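Local coordinates for TRAP dicarboxylate ABC transporter, substrate-binding protein (Roseobacter denitrificans, PDB 4OVQ), which binds beta-D-glucuronate in the cleft between its two lobes and probably delivers it, as a periplasmic solute-binding protein, to a TRAP transporter, at residues 32-36 against 208-214; 48-52 against 254-260; 141-145 against 268-272; 222-227 against 285-290. All blocks are in the same frame, centred on the assembly; numbering follows the deposited sequence. Where two conformers were deposited one is given.

Contact 1. Residues 32-36 against 208-214; sequences HVDGY and NWPSYES. With BDP (beta-D-glucopyranuronic acid), chain C.
Tyr36 OH has two close polar neighbours, Ser211 OG at 3.1 Å and a water at 2.6 Å that also accepts from Asn208 ND2 and bonds to O2 of the glucuronate. Next to the hydroxyl on the ring, CE1 of Tyr36 rests 3.5 Å from Pro210 CB, the two side chains crossing at about a right angle. Tyr36 CG stands anti to the backbone N (chi1 -159°), which brings CE2 over the centre of the His32 imidazole. That ring lies edge-on to the sugar, and His32 NE2 donates to BDP O2 over 2.9 Å. At its other nitrogen, His32 ND1 bonds a second water, which accepts a hydrogen bond from Val33 N and also reaches Ser214 OG. Asn208 is the N-cap of helix 209-214: its OD1 accepts from Ser211 N at 2.9 Å, nearly along the C=O axis. Its ND2 is held by Ala143 O and comes within 3.2 Å of BDP O1. Glu234, Asn207, Arg167, Arg146 and Gln70 also hydrogen-bond the sugar. With the cap fixing the Asn208 amide and Tyr36 backing His32, the loop and the helix start are tied together through a water that also contacts the ligand, consistent with recognition of the sugar hydroxyls from both segments.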
loop_
_atom_site.group_PDB
_atom_site.type_symbol
_atom_site.label_atom_id
_atom_site.label_comp_id
_atom_site.label_asym_id
_atom_site.label_seq_id
_atom_site.Cartn_x
_atom_site.Cartn_y
_atom_site.Cartn_z
ATOM N N HIS A 32 0.471 5.705 9.828
ATOM C CA HIS A 32 -0.946 5.949 10.114
ATOM C C HIS A 32 -1.222 6.550 11.491
ATOM O O HIS A 32 -0.359 6.547 12.366
ATOM C CB HIS A 32 -1.788 4.694 9.851
ATOM C CG HIS A 32 -1.856 4.356 8.401
ATOM N ND1 HIS A 32 -2.629 5.079 7.518
ATOM C CD2 HIS A 32 -1.204 3.422 7.662
ATOM C CE1 HIS A 32 -2.455 4.604 6.298
ATOM N NE2 HIS A 32 -1.603 3.594 6.355
ATOM N N VAL A 33 -2.442 7.034 11.644
ATOM C CA VAL A 33 -2.854 7.698 12.883
ATOM C C VAL A 33 -3.476 6.745 13.875
ATOM O O VAL A 33 -3.551 5.539 13.620
ATOM C CB VAL A 33 -3.854 8.787 12.580
ATOM C CG1 VAL A 33 -3.229 9.809 11.644
ATOM C CG2 VAL A 33 -5.084 8.178 11.971
ATOM N N ASP A 34 -3.956 7.295 14.982
ATOM C CA ASP A 34 -4.510 6.471 16.018
ATOM C C ASP A 34 -5.748 5.723 15.567
ATOM O O ASP A 34 -6.605 6.260 14.856
ATOM C CB ASP A 34 -4.885 7.296 17.260
ATOM C CG ASP A 34 -3.678 7.864 17.994
ATOM O OD1 ASP A 34 -2.536 7.422 17.752
ATOM O OD2 ASP A 34 -3.889 8.775 18.833
ATOM N N GLY A 35 -5.852 4.482 16.025
ATOM C CA GLY A 35 -7.025 3.684 15.758
ATOM C C GLY A 35 -7.112 3.083 14.389
ATOM O O GLY A 35 -8.014 2.263 14.121
ATOM N N TYR A 36 -6.191 3.493 13.489
ATOM C CA TYR A 36 -6.147 2.929 12.160
ATOM C C TYR A 36 -5.785 1.463 12.294
ATOM O O TYR A 36 -4.990 1.107 13.181
ATOM C CB TYR A 36 -5.095 3.655 11.317
ATOM C CG TYR A 36 -5.269 3.540 9.832
ATOM C CD1 TYR A 36 -6.163 4.368 9.151
ATOM C CD2 TYR A 36 -4.510 2.632 9.090
ATOM C CE1 TYR A 36 -6.305 4.258 7.775
ATOM C CE2 TYR A 36 -4.636 2.524 7.722
ATOM C CZ TYR A 36 -5.538 3.344 7.066
ATOM O OH TYR A 36 -5.668 3.266 5.709
ATOM N N ASN A 208 -7.539 4.205 -0.549
ATOM C CA ASN A 208 -8.639 3.411 0.006
ATOM C C ASN A 208 -9.541 4.278 0.910
ATOM O O ASN A 208 -9.221 5.421 1.235
ATOM C CB ASN A 208 -8.063 2.227 0.770
ATOM C CG ASN A 208 -7.022 2.638 1.802
ATOM O OD1 ASN A 208 -7.216 3.557 2.581
ATOM N ND2 ASN A 208 -5.877 1.931 1.806
ATOM N N TRP A 209 -10.691 3.735 1.323
ATOM C CA TRP A 209 -11.602 4.507 2.169
ATOM C C TRP A 209 -10.996 4.977 3.478
ATOM O O TRP A 209 -11.156 6.131 3.860
ATOM C CB TRP A 209 -12.892 3.746 2.498
ATOM C CG TRP A 209 -13.828 3.574 1.366
ATOM C CD1 TRP A 209 -14.040 2.435 0.664
ATOM C CD2 TRP A 209 -14.716 4.560 0.817
ATOM N NE1 TRP A 209 -15.000 2.637 -0.298
ATOM C CE2 TRP A 209 -15.436 3.935 -0.222
ATOM C CE3 TRP A 209 -14.963 5.910 1.093
ATOM C CZ2 TRP A 209 -16.402 4.616 -0.985
ATOM C CZ3 TRP A 209 -15.918 6.585 0.328
ATOM C CH2 TRP A 209 -16.625 5.926 -0.694
ATOM N N PRO A 210 -10.303 4.088 4.213
ATOM C CA PRO A 210 -9.773 4.528 5.506
ATOM C C PRO A 210 -8.725 5.662 5.456
ATOM O O PRO A 210 -8.661 6.502 6.353
ATOM C CB PRO A 210 -9.200 3.235 6.101
ATOM C CG PRO A 210 -9.988 2.145 5.439
ATOM C CD PRO A 210 -10.163 2.639 4.030
ATOM N N SER A 211 -7.902 5.678 4.414
ATOM C CA SER A 211 -6.916 6.752 4.248
ATOM C C SER A 211 -7.602 8.047 3.836
ATOM O O SER A 211 -7.261 9.109 4.316
ATOM C CB SER A 211 -5.884 6.392 3.184
ATOM O OG SER A 211 -4.922 5.462 3.648
ATOM N N TYR A 212 -8.570 7.940 2.938
ATOM C CA TYR A 212 -9.326 9.102 2.460
ATOM C C TYR A 212 -9.971 9.784 3.655
ATOM O O TYR A 212 -9.963 11.003 3.788
ATOM C CB TYR A 212 -10.390 8.627 1.492
ATOM C CG TYR A 212 -11.372 9.642 0.945
ATOM C CD1 TYR A 212 -10.930 10.793 0.296
ATOM C CD2 TYR A 212 -12.755 9.411 0.998
ATOM C CE1 TYR A 212 -11.829 11.682 -0.243
ATOM C CE2 TYR A 212 -13.652 10.325 0.478
ATOM C CZ TYR A 212 -13.180 11.448 -0.137
ATOM O OH TYR A 212 -14.092 12.323 -0.666
ATOM N N GLU A 213 -10.483 8.962 4.565
ATOM C CA GLU A 213 -11.131 9.477 5.745
ATOM C C GLU A 213 -10.126 9.987 6.790
ATOM O O GLU A 213 -10.200 11.139 7.197
ATOM C CB GLU A 213 -12.077 8.396 6.289
ATOM C CG GLU A 213 -12.876 8.796 7.486
ATOM C CD GLU A 213 -12.229 8.319 8.757
ATOM O OE1 GLU A 213 -12.029 7.089 8.921
ATOM O OE2 GLU A 213 -11.869 9.177 9.566
ATOM N N SER A 214 -9.140 9.170 7.185
ATOM C CA SER A 214 -8.247 9.489 8.322
ATOM C C SER A 214 -7.329 10.706 8.166
ATOM O O SER A 214 -6.961 11.342 9.147
ATOM C CB SER A 214 -7.421 8.261 8.746
ATOM O OG SER A 214 -6.421 7.941 7.792
HETATM C C1 BDP C . -2.043 4.225 2.006
HETATM C C2 BDP C . -0.951 3.315 2.508
HETATM C C3 BDP C . 0.119 4.172 3.026
HETATM C C4 BDP C . 0.631 5.071 1.950
HETATM C C5 BDP C . -0.492 5.912 1.390
HETATM C C6 BDP C . -0.044 6.826 0.239
HETATM O O2 BDP C . -1.547 2.560 3.616
HETATM O O3 BDP C . 1.222 3.246 3.349
HETATM O O4 BDP C . 1.707 5.947 2.493
HETATM O O5 BDP C . -1.562 5.098 0.930
HETATM O O6A BDP C . 1.115 7.336 0.275
HETATM O O1 BDP C . -3.126 3.529 1.459
HETATM O O6B BDP C . -0.954 7.109 -0.579
HETATM O O HOH W 1 -3.693 7.324 8.705
HETATM O O HOH W 2 -4.045 1.746 4.276
#

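Contact 2. Residues 48-52 against 254-260; sequences LLAVK and VLEAAQE
Two extended torsions (chi2 and chi3) and a bend at chi4 (-64°) carry the amino group of Lys52 across to helix 254-260, the chain leaving with CG anti to the carbonyl carbon. Glu256 meets it with CG anti to its own backbone N (chi1 -173°) and crosses the lysine at about a right angle. Lys52 NZ thus sits between two carboxylates one helical turn apart, bonded to Glu256 OE2 at 2.7 Å and to Glu260 OE1 at 2.8 Å. Glu256 OE2 is met on its anti side, not far from the carboxylate plane, and Glu260 OE1 from above its plane. The three residues form a salt-bridge network in which one positive charge is shared by two acids that would otherwise probably repel each other. Under the lysine chain the small Ala257 sits at the closest backbone approach, its CB 3.7 Å from Leu48 CB. Leu48 CD1 reaches past it to Glu260 CB at 3.9 Å. On the flank away from the charges, Leu49 and Val254 lie side by side, Leu49 CD1 against Val254 CG2 at 3.7 Å. The axes of the two segments run closer to antiparallel than parallel, at 143° and 8.8 Å apart. Leu49 and Val254 both touch Trp26 of strand 25-29, Val254 also packs on Leu138 of strand 135-141, and Phe45 of helix 37-52 lies against Ala257.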
loop_
_atom_site.group_PDB
_atom_site.type_symbol
_atom_site.label_atom_id
_atom_site.label_comp_id
_atom_site.label_asym_id
_atom_site.label_seq_id
_atom_site.Cartn_x
_atom_site.Cartn_y
_atom_site.Cartn_z
ATOM N N LEU A 48 2.889 -8.971 20.816
ATOM C CA LEU A 48 3.081 -10.410 20.600
ATOM C C LEU A 48 4.555 -10.789 20.474
ATOM O O LEU A 48 4.945 -11.869 20.918
ATOM C CB LEU A 48 2.341 -10.883 19.363
ATOM C CG LEU A 48 0.825 -10.939 19.512
ATOM C CD1 LEU A 48 0.150 -11.226 18.200
ATOM C CD2 LEU A 48 0.419 -11.957 20.630
ATOM N N LEU A 49 5.382 -9.920 19.898
ATOM C CA LEU A 49 6.826 -10.133 19.881
ATOM C C LEU A 49 7.369 -10.276 21.305
ATOM O O LEU A 49 8.075 -11.231 21.621
ATOM C CB LEU A 49 7.519 -8.964 19.168
ATOM C CG LEU A 49 9.033 -8.998 19.210
ATOM C CD1 LEU A 49 9.526 -10.134 18.277
ATOM C CD2 LEU A 49 9.571 -7.657 18.781
ATOM N N ALA A 50 6.995 -9.346 22.187
ATOM C CA ALA A 50 7.475 -9.401 23.569
ATOM C C ALA A 50 6.951 -10.623 24.305
ATOM O O ALA A 50 7.665 -11.239 25.085
ATOM C CB ALA A 50 7.124 -8.114 24.308
ATOM N N VAL A 51 5.692 -10.989 24.070
ATOM C CA VAL A 51 5.141 -12.198 24.682
ATOM C C VAL A 51 5.842 -13.475 24.205
ATOM O O VAL A 51 6.323 -14.268 25.026
ATOM C CB VAL A 51 3.611 -12.301 24.447
ATOM C CG1 VAL A 51 3.084 -13.691 24.880
ATOM C CG2 VAL A 51 2.899 -11.148 25.195
ATOM N N LYS A 52 5.968 -13.639 22.900
ATOM C CA LYS A 52 6.422 -14.923 22.357
ATOM C C LYS A 52 7.931 -15.119 22.519
ATOM O O LYS A 52 8.413 -16.256 22.495
ATOM C CB LYS A 52 6.021 -15.073 20.892
ATOM C CG LYS A 52 4.543 -15.135 20.626
ATOM C CD LYS A 52 4.268 -15.265 19.147
ATOM C CE LYS A 52 2.838 -15.049 18.799
ATOM N NZ LYS A 52 1.902 -16.053 19.360
ATOM N N VAL A 254 9.010 -14.515 15.906
ATOM C CA VAL A 254 8.813 -13.263 15.171
ATOM C C VAL A 254 7.795 -13.465 14.047
ATOM O O VAL A 254 6.891 -12.684 13.892
ATOM C CB VAL A 254 10.158 -12.742 14.602
ATOM C CG1 VAL A 254 9.942 -11.556 13.676
ATOM C CG2 VAL A 254 11.027 -12.348 15.741
ATOM N N LEU A 255 7.930 -14.560 13.303
ATOM C CA LEU A 255 6.984 -14.874 12.217
ATOM C C LEU A 255 5.561 -15.104 12.721
ATOM O O LEU A 255 4.597 -14.612 12.131
ATOM C CB LEU A 255 7.463 -16.112 11.442
ATOM C CG LEU A 255 8.636 -15.843 10.478
ATOM C CD1 LEU A 255 9.276 -17.142 10.041
ATOM C CD2 LEU A 255 8.143 -15.061 9.253
ATOM N N GLU A 256 5.438 -15.852 13.821
ATOM C CA GLU A 256 4.138 -16.128 14.425
ATOM C C GLU A 256 3.477 -14.809 14.921
ATOM O O GLU A 256 2.299 -14.526 14.671
ATOM C CB GLU A 256 4.296 -17.130 15.563
ATOM C CG GLU A 256 3.012 -17.593 16.142
ATOM C CD GLU A 256 3.224 -18.639 17.249
ATOM O OE1 GLU A 256 3.942 -19.651 17.027
ATOM O OE2 GLU A 256 2.696 -18.473 18.362
ATOM N N ALA A 257 4.265 -13.944 15.568
ATOM C CA ALA A 257 3.752 -12.646 15.985
ATOM C C ALA A 257 3.253 -11.854 14.790
ATOM O O ALA A 257 2.199 -11.274 14.826
ATOM C CB ALA A 257 4.820 -11.849 16.728
ATOM N N ALA A 258 4.054 -11.817 13.732
ATOM C CA ALA A 258 3.695 -11.079 12.534
ATOM C C ALA A 258 2.460 -11.630 11.878
ATOM O O ALA A 258 1.562 -10.901 11.510
ATOM C CB ALA A 258 4.836 -11.131 11.530
ATOM N N GLN A 259 2.418 -12.945 11.726
ATOM C CA GLN A 259 1.263 -13.577 11.099
ATOM C C GLN A 259 -0.041 -13.334 11.882
ATOM O O GLN A 259 -1.076 -13.046 11.300
ATOM C CB GLN A 259 1.524 -15.070 10.889
ATOM C CG GLN A 259 2.615 -15.375 9.863
ATOM C CD GLN A 259 3.062 -16.826 9.861
ATOM O OE1 GLN A 259 2.610 -17.635 10.670
ATOM N NE2 GLN A 259 3.944 -17.161 8.943
ATOM N N GLU A 260 0.025 -13.443 13.202
ATOM C CA GLU A 260 -1.129 -13.228 14.048
ATOM C C GLU A 260 -1.563 -11.746 14.051
ATOM O O GLU A 260 -2.748 -11.434 14.002
ATOM C CB GLU A 260 -0.846 -13.784 15.437
ATOM C CG GLU A 260 -0.769 -15.307 15.424
ATOM C CD GLU A 260 -0.421 -15.919 16.773
ATOM O OE1 GLU A 260 -0.162 -15.165 17.717
ATOM O OE2 GLU A 260 -0.429 -17.169 16.878
#

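Contact 3. Residues 141-145 against 268-272; sequences YDAGA and LWNKR
Trp269 packs one face of its indole closely against the backbone turn at 142-144, whereas the carboxylate of Asp142 reaches the exposed Asn270 through water. On the packed side, Asp142 CB sits over the five-membered ring, 4.1 Å from its centroid, and Ala143 CA over the six-membered ring at 4.0 Å, both CH-pi contacts. Asp142 O lies above the same face, offset toward the rim. Trp269 CG is anti to the backbone N (chi1 -177°), which sends the indole out from the helix toward the turn. Gly144 N lies 3.5 Å from Trp269 NE1. That same Gly144 N donates to Asp142 OD1 at 2.8 Å, closing an Asx turn; the carboxylate is tilted 34° from the indole plane, with Asp142 OD2 3.3 Å from Trp269 CD1. On the watery side, one water bridges Asp142 OD2 and Asn270 ND2, donating to the carboxylate and accepting from the amide, and a second lies close to Asp142 OD2 and Asn270 OD1. The turn connects strand 135-141 to strand 146-150, and Gln265 from the preceding turns of helix 248-282 holds Asp142 O. Pro210 at the start of helix 209-214 packs on Trp269, so the long helix meets both the interstrand turn and the pocket helix here.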
loop_
_atom_site.group_PDB
_atom_site.type_symbol
_atom_site.label_atom_id
_atom_site.label_comp_id
_atom_site.label_asym_id
_atom_site.label_seq_id
_atom_site.Cartn_x
_atom_site.Cartn_y
_atom_site.Cartn_z
ATOM N N TYR A 141 -0.544 -7.357 5.083
ATOM C CA TYR A 141 -1.683 -6.581 5.545
ATOM C C TYR A 141 -2.569 -6.167 4.379
ATOM O O TYR A 141 -2.082 -5.979 3.250
ATOM C CB TYR A 141 -1.183 -5.288 6.197
ATOM C CG TYR A 141 -0.743 -5.321 7.640
ATOM C CD1 TYR A 141 -0.693 -6.490 8.398
ATOM C CD2 TYR A 141 -0.397 -4.123 8.258
ATOM C CE1 TYR A 141 -0.286 -6.451 9.733
ATOM C CE2 TYR A 141 -0.001 -4.071 9.570
ATOM C CZ TYR A 141 0.047 -5.220 10.303
ATOM O OH TYR A 141 0.445 -5.138 11.625
ATOM N N ASP A 142 -3.867 -6.002 4.642
ATOM C CA ASP A 142 -4.853 -5.496 3.682
ATOM C C ASP A 142 -4.809 -3.976 3.652
ATOM O O ASP A 142 -4.723 -3.316 4.703
ATOM C CB ASP A 142 -6.241 -5.946 4.182
ATOM C CG ASP A 142 -7.314 -5.934 3.106
ATOM O OD1 ASP A 142 -7.169 -5.292 2.048
ATOM O OD2 ASP A 142 -8.348 -6.608 3.333
ATOM N N ALA A 143 -4.861 -3.399 2.449
ATOM C CA ALA A 143 -5.071 -1.953 2.276
ATOM C C ALA A 143 -6.144 -1.696 1.241
ATOM O O ALA A 143 -6.231 -0.598 0.678
ATOM C CB ALA A 143 -3.778 -1.233 1.885
ATOM N N GLY A 144 -6.991 -2.701 1.013
ATOM C CA GLY A 144 -8.108 -2.548 0.119
ATOM C C GLY A 144 -7.751 -2.147 -1.292
ATOM O O GLY A 144 -6.661 -2.411 -1.777
ATOM N N ALA A 145 -8.757 -1.608 -1.983
ATOM C CA ALA A 145 -8.558 -1.006 -3.296
ATOM C C ALA A 145 -8.490 0.518 -3.197
ATOM O O ALA A 145 -9.224 1.138 -2.424
ATOM C CB ALA A 145 -9.674 -1.390 -4.233
ATOM N N LEU A 268 -9.647 -6.058 11.575
ATOM C CA LEU A 268 -9.832 -4.625 11.837
ATOM C C LEU A 268 -10.119 -3.893 10.527
ATOM O O LEU A 268 -10.963 -3.003 10.461
ATOM C CB LEU A 268 -8.608 -3.997 12.517
ATOM C CG LEU A 268 -8.251 -4.503 13.911
ATOM C CD1 LEU A 268 -6.967 -3.829 14.411
ATOM C CD2 LEU A 268 -9.426 -4.245 14.856
ATOM N N TRP A 269 -9.375 -4.255 9.488
ATOM C CA TRP A 269 -9.467 -3.566 8.199
ATOM C C TRP A 269 -10.877 -3.619 7.617
ATOM O O TRP A 269 -11.422 -2.595 7.191
ATOM C CB TRP A 269 -8.469 -4.154 7.184
ATOM C CG TRP A 269 -8.555 -3.379 5.911
ATOM C CD1 TRP A 269 -9.223 -3.735 4.769
ATOM C CD2 TRP A 269 -8.014 -2.079 5.676
ATOM N NE1 TRP A 269 -9.124 -2.720 3.831
ATOM C CE2 TRP A 269 -8.399 -1.693 4.376
ATOM C CE3 TRP A 269 -7.272 -1.196 6.449
ATOM C CZ2 TRP A 269 -8.036 -0.457 3.818
ATOM C CZ3 TRP A 269 -6.928 0.025 5.911
ATOM C CH2 TRP A 269 -7.302 0.374 4.589
ATOM N N ASN A 270 -11.490 -4.794 7.596
ATOM C CA ASN A 270 -12.796 -4.901 6.958
ATOM C C ASN A 270 -13.874 -4.088 7.677
ATOM O O ASN A 270 -14.711 -3.453 7.034
ATOM C CB ASN A 270 -13.200 -6.372 6.780
ATOM C CG ASN A 270 -12.462 -7.042 5.613
ATOM O OD1 ASN A 270 -11.891 -8.127 5.757
ATOM N ND2 ASN A 270 -12.476 -6.392 4.450
ATOM N N LYS A 271 -13.824 -4.044 9.001
ATOM C CA LYS A 271 -14.747 -3.181 9.741
ATOM C C LYS A 271 -14.463 -1.689 9.480
ATOM O O LYS A 271 -15.357 -0.846 9.523
ATOM C CB LYS A 271 -14.659 -3.493 11.235
ATOM C CG LYS A 271 -15.302 -4.831 11.598
ATOM C CD LYS A 271 -15.553 -4.924 13.084
ATOM C CE LYS A 271 -14.284 -5.299 13.824
ATOM N NZ LYS A 271 -14.376 -4.951 15.272
ATOM N N ARG A 272 -13.212 -1.354 9.181
ATOM C CA ARG A 272 -12.837 0.054 9.107
ATOM C C ARG A 272 -13.226 0.643 7.780
ATOM O O ARG A 272 -13.564 1.827 7.708
ATOM C CB ARG A 272 -11.337 0.237 9.305
ATOM C CG ARG A 272 -10.878 1.673 9.187
ATOM C CD ARG A 272 -11.727 2.560 10.058
ATOM N NE ARG A 272 -11.246 3.925 10.039
ATOM C CZ ARG A 272 -10.336 4.419 10.869
ATOM N NH1 ARG A 272 -9.984 5.695 10.757
ATOM N NH2 ARG A 272 -9.830 3.666 11.835
HETATM O O HOH W 3 -10.744 -6.409 2.493
HETATM O O HOH W 4 -9.227 -7.971 5.375
#

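Contact 4. Residues 222-227 against 285-290; sequences GFYSLS and VVVNEI
Leu226 CD1 lies 3.9 Å from Val287 CG1 at the apolar centre of this parallel strand pair, on the face that also bears Tyr224. Val285 CG1 extends the patch, 4.0 Å from Tyr224 CB, while the tyrosine ring leads away to stack with Trp209 and its hydroxyl bonds Asn207 O. On the reverse face Phe223 and Val286 run side by side, with Phe223 CD1 against Val286 CB at 3.8 Å. Between the two layers the backbones pair in parallel register: Val286 N donates to Gly222 O, Tyr224 N to Val286 O, Asn288 N to Tyr224 O and Leu226 N to Asn288 O. The last is the straightest, 171° at the hydrogen. Beyond Phe223 the same face turns polar. Ser225 OG donates to Asn288 OD1 over 2.6 Å, in the carbonyl plane and on a lone pair; Asn288 CG lies between its backbone N and carbonyl carbon (chi1 70°), which swings the amide over toward the serine. Ile155 then takes part twice, its N bonded to Ser225 OG and its O to Asn288 ND2. At the far end a water joins Leu226 O, Glu289 OE1 and Ile290 N. Ser225 and Asn288 thus bond each other and the backbone of Ile155, so beside the backbone bonds the edge strand is held by apolar packing on both faces and by polar side-chain bonds on the Ser225 face.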
loop_
_atom_site.group_PDB
_atom_site.type_symbol
_atom_site.label_atom_id
_atom_site.label_comp_id
_atom_site.label_asym_id
_atom_site.label_seq_id
_atom_site.Cartn_x
_atom_site.Cartn_y
_atom_site.Cartn_z
ATOM N N GLY A 222 -14.172 16.296 -2.048
ATOM C CA GLY A 222 -15.394 15.578 -1.708
ATOM C C GLY A 222 -16.111 14.738 -2.749
ATOM O O GLY A 222 -17.268 14.334 -2.512
ATOM N N PHE A 223 -15.484 14.487 -3.892
ATOM C CA PHE A 223 -15.995 13.488 -4.841
ATOM C C PHE A 223 -15.100 12.251 -4.776
ATOM O O PHE A 223 -13.891 12.352 -4.983
ATOM C CB PHE A 223 -16.000 14.019 -6.282
ATOM C CG PHE A 223 -16.956 15.153 -6.516
ATOM C CD1 PHE A 223 -18.302 14.906 -6.705
ATOM C CD2 PHE A 223 -16.503 16.452 -6.560
ATOM C CE1 PHE A 223 -19.180 15.944 -6.922
ATOM C CE2 PHE A 223 -17.374 17.492 -6.780
ATOM C CZ PHE A 223 -18.711 17.234 -6.955
ATOM N N TYR A 224 -15.681 11.087 -4.504
ATOM C CA TYR A 224 -14.924 9.834 -4.468
ATOM C C TYR A 224 -15.519 8.914 -5.526
ATOM O O TYR A 224 -16.729 8.624 -5.525
ATOM C CB TYR A 224 -15.005 9.205 -3.082
ATOM C CG TYR A 224 -14.065 8.039 -2.792
ATOM C CD1 TYR A 224 -14.452 6.733 -3.062
ATOM C CD2 TYR A 224 -12.828 8.245 -2.182
ATOM C CE1 TYR A 224 -13.611 5.656 -2.767
ATOM C CE2 TYR A 224 -11.977 7.190 -1.885
ATOM C CZ TYR A 224 -12.371 5.892 -2.186
ATOM O OH TYR A 224 -11.549 4.832 -1.873
ATOM N N SER A 225 -14.676 8.480 -6.448
ATOM C CA SER A 225 -15.095 7.688 -7.597
ATOM C C SER A 225 -14.425 6.330 -7.550
ATOM O O SER A 225 -13.201 6.243 -7.592
ATOM C CB SER A 225 -14.724 8.400 -8.912
ATOM O OG SER A 225 -15.376 9.649 -9.053
ATOM N N LEU A 226 -15.239 5.273 -7.500
ATOM C CA LEU A 226 -14.782 3.908 -7.262
ATOM C C LEU A 226 -14.147 3.229 -8.467
ATOM O O LEU A 226 -14.639 2.214 -8.975
ATOM C CB LEU A 226 -15.928 3.043 -6.715
ATOM C CG LEU A 226 -16.338 3.445 -5.295
ATOM C CD1 LEU A 226 -17.772 3.078 -4.971
ATOM C CD2 LEU A 226 -15.412 2.814 -4.263
ATOM N N SER A 227 -13.017 3.784 -8.892
ATOM C CA SER A 227 -12.220 3.223 -9.972
ATOM C C SER A 227 -11.556 1.933 -9.545
ATOM O O SER A 227 -11.343 1.047 -10.349
ATOM C CB SER A 227 -11.145 4.237 -10.380
ATOM O OG SER A 227 -10.496 4.746 -9.219
ATOM N N VAL A 285 -19.772 13.576 1.393
ATOM C CA VAL A 285 -19.037 13.123 0.226
ATOM C C VAL A 285 -19.991 12.552 -0.797
ATOM O O VAL A 285 -20.920 11.798 -0.472
ATOM C CB VAL A 285 -17.960 12.062 0.564
ATOM C CG1 VAL A 285 -17.401 11.448 -0.724
ATOM C CG2 VAL A 285 -16.870 12.696 1.404
ATOM N N VAL A 286 -19.764 12.939 -2.043
ATOM C CA VAL A 286 -20.536 12.438 -3.162
ATOM C C VAL A 286 -19.812 11.278 -3.816
ATOM O O VAL A 286 -18.756 11.461 -4.428
ATOM C CB VAL A 286 -20.761 13.534 -4.213
ATOM C CG1 VAL A 286 -21.436 12.941 -5.441
ATOM C CG2 VAL A 286 -21.585 14.670 -3.627
ATOM N N VAL A 287 -20.388 10.084 -3.686
ATOM C CA VAL A 287 -19.755 8.870 -4.176
ATOM C C VAL A 287 -20.372 8.439 -5.496
ATOM O O VAL A 287 -21.595 8.515 -5.683
ATOM C CB VAL A 287 -19.915 7.713 -3.161
ATOM C CG1 VAL A 287 -19.158 6.487 -3.612
ATOM C CG2 VAL A 287 -19.453 8.141 -1.788
ATOM N N ASN A 288 -19.526 7.995 -6.413
ATOM C CA ASN A 288 -20.002 7.336 -7.620
ATOM C C ASN A 288 -19.233 6.044 -7.939
ATOM O O ASN A 288 -18.035 5.915 -7.668
ATOM C CB ASN A 288 -19.971 8.293 -8.817
ATOM C CG ASN A 288 -18.572 8.627 -9.255
ATOM O OD1 ASN A 288 -17.880 9.390 -8.589
ATOM N ND2 ASN A 288 -18.149 8.071 -10.387
ATOM N N GLU A 289 -19.965 5.064 -8.464
ATOM C CA GLU A 289 -19.378 3.875 -9.054
ATOM C C GLU A 289 -18.897 4.215 -10.458
ATOM O O GLU A 289 -19.343 5.192 -11.050
ATOM C CB GLU A 289 -20.418 2.742 -9.134
ATOM C CG GLU A 289 -21.032 2.335 -7.798
ATOM C CD GLU A 289 -20.193 1.338 -7.044
ATOM O OE1 GLU A 289 -19.122 0.963 -7.560
ATOM O OE2 GLU A 289 -20.606 0.917 -5.939
ATOM N N ILE A 290 -17.974 3.410 -10.974
ATOM C CA ILE A 290 -17.554 3.497 -12.376
ATOM C C ILE A 290 -18.081 2.260 -13.121
ATOM O O ILE A 290 -17.486 1.175 -13.050
ATOM C CB ILE A 290 -16.012 3.580 -12.534
ATOM C CG1 ILE A 290 -15.486 4.891 -11.930
ATOM C CG2 ILE A 290 -15.626 3.460 -14.016
ATOM C CD1 ILE A 290 -14.063 5.298 -12.361
HETATM O O HOH W 5 -17.088 1.292 -9.480
#

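How the contacts relate
Contacts 1 and 3 are buried near the centre of the chain and touch each other, with Glu213 of one forming a salt bridge to Arg272 of the other. Contacts 2 and 4 lie farther out, only partly buried, with centres about 38 Å apart on opposite sides of the chain's centre. Helix 248-282 supplies a side to both contact 2 and contact 3, and a short loop leads from it to strand 286-289 of contact 4, whose Tyr224 packs against Trp209 and Tyr212 of contact 1. Chemistry follows place: sugar and ordered water at the pocket, indole on backbone beside it, a charged network between the outer helices, and backbone pairing at the sheet edge.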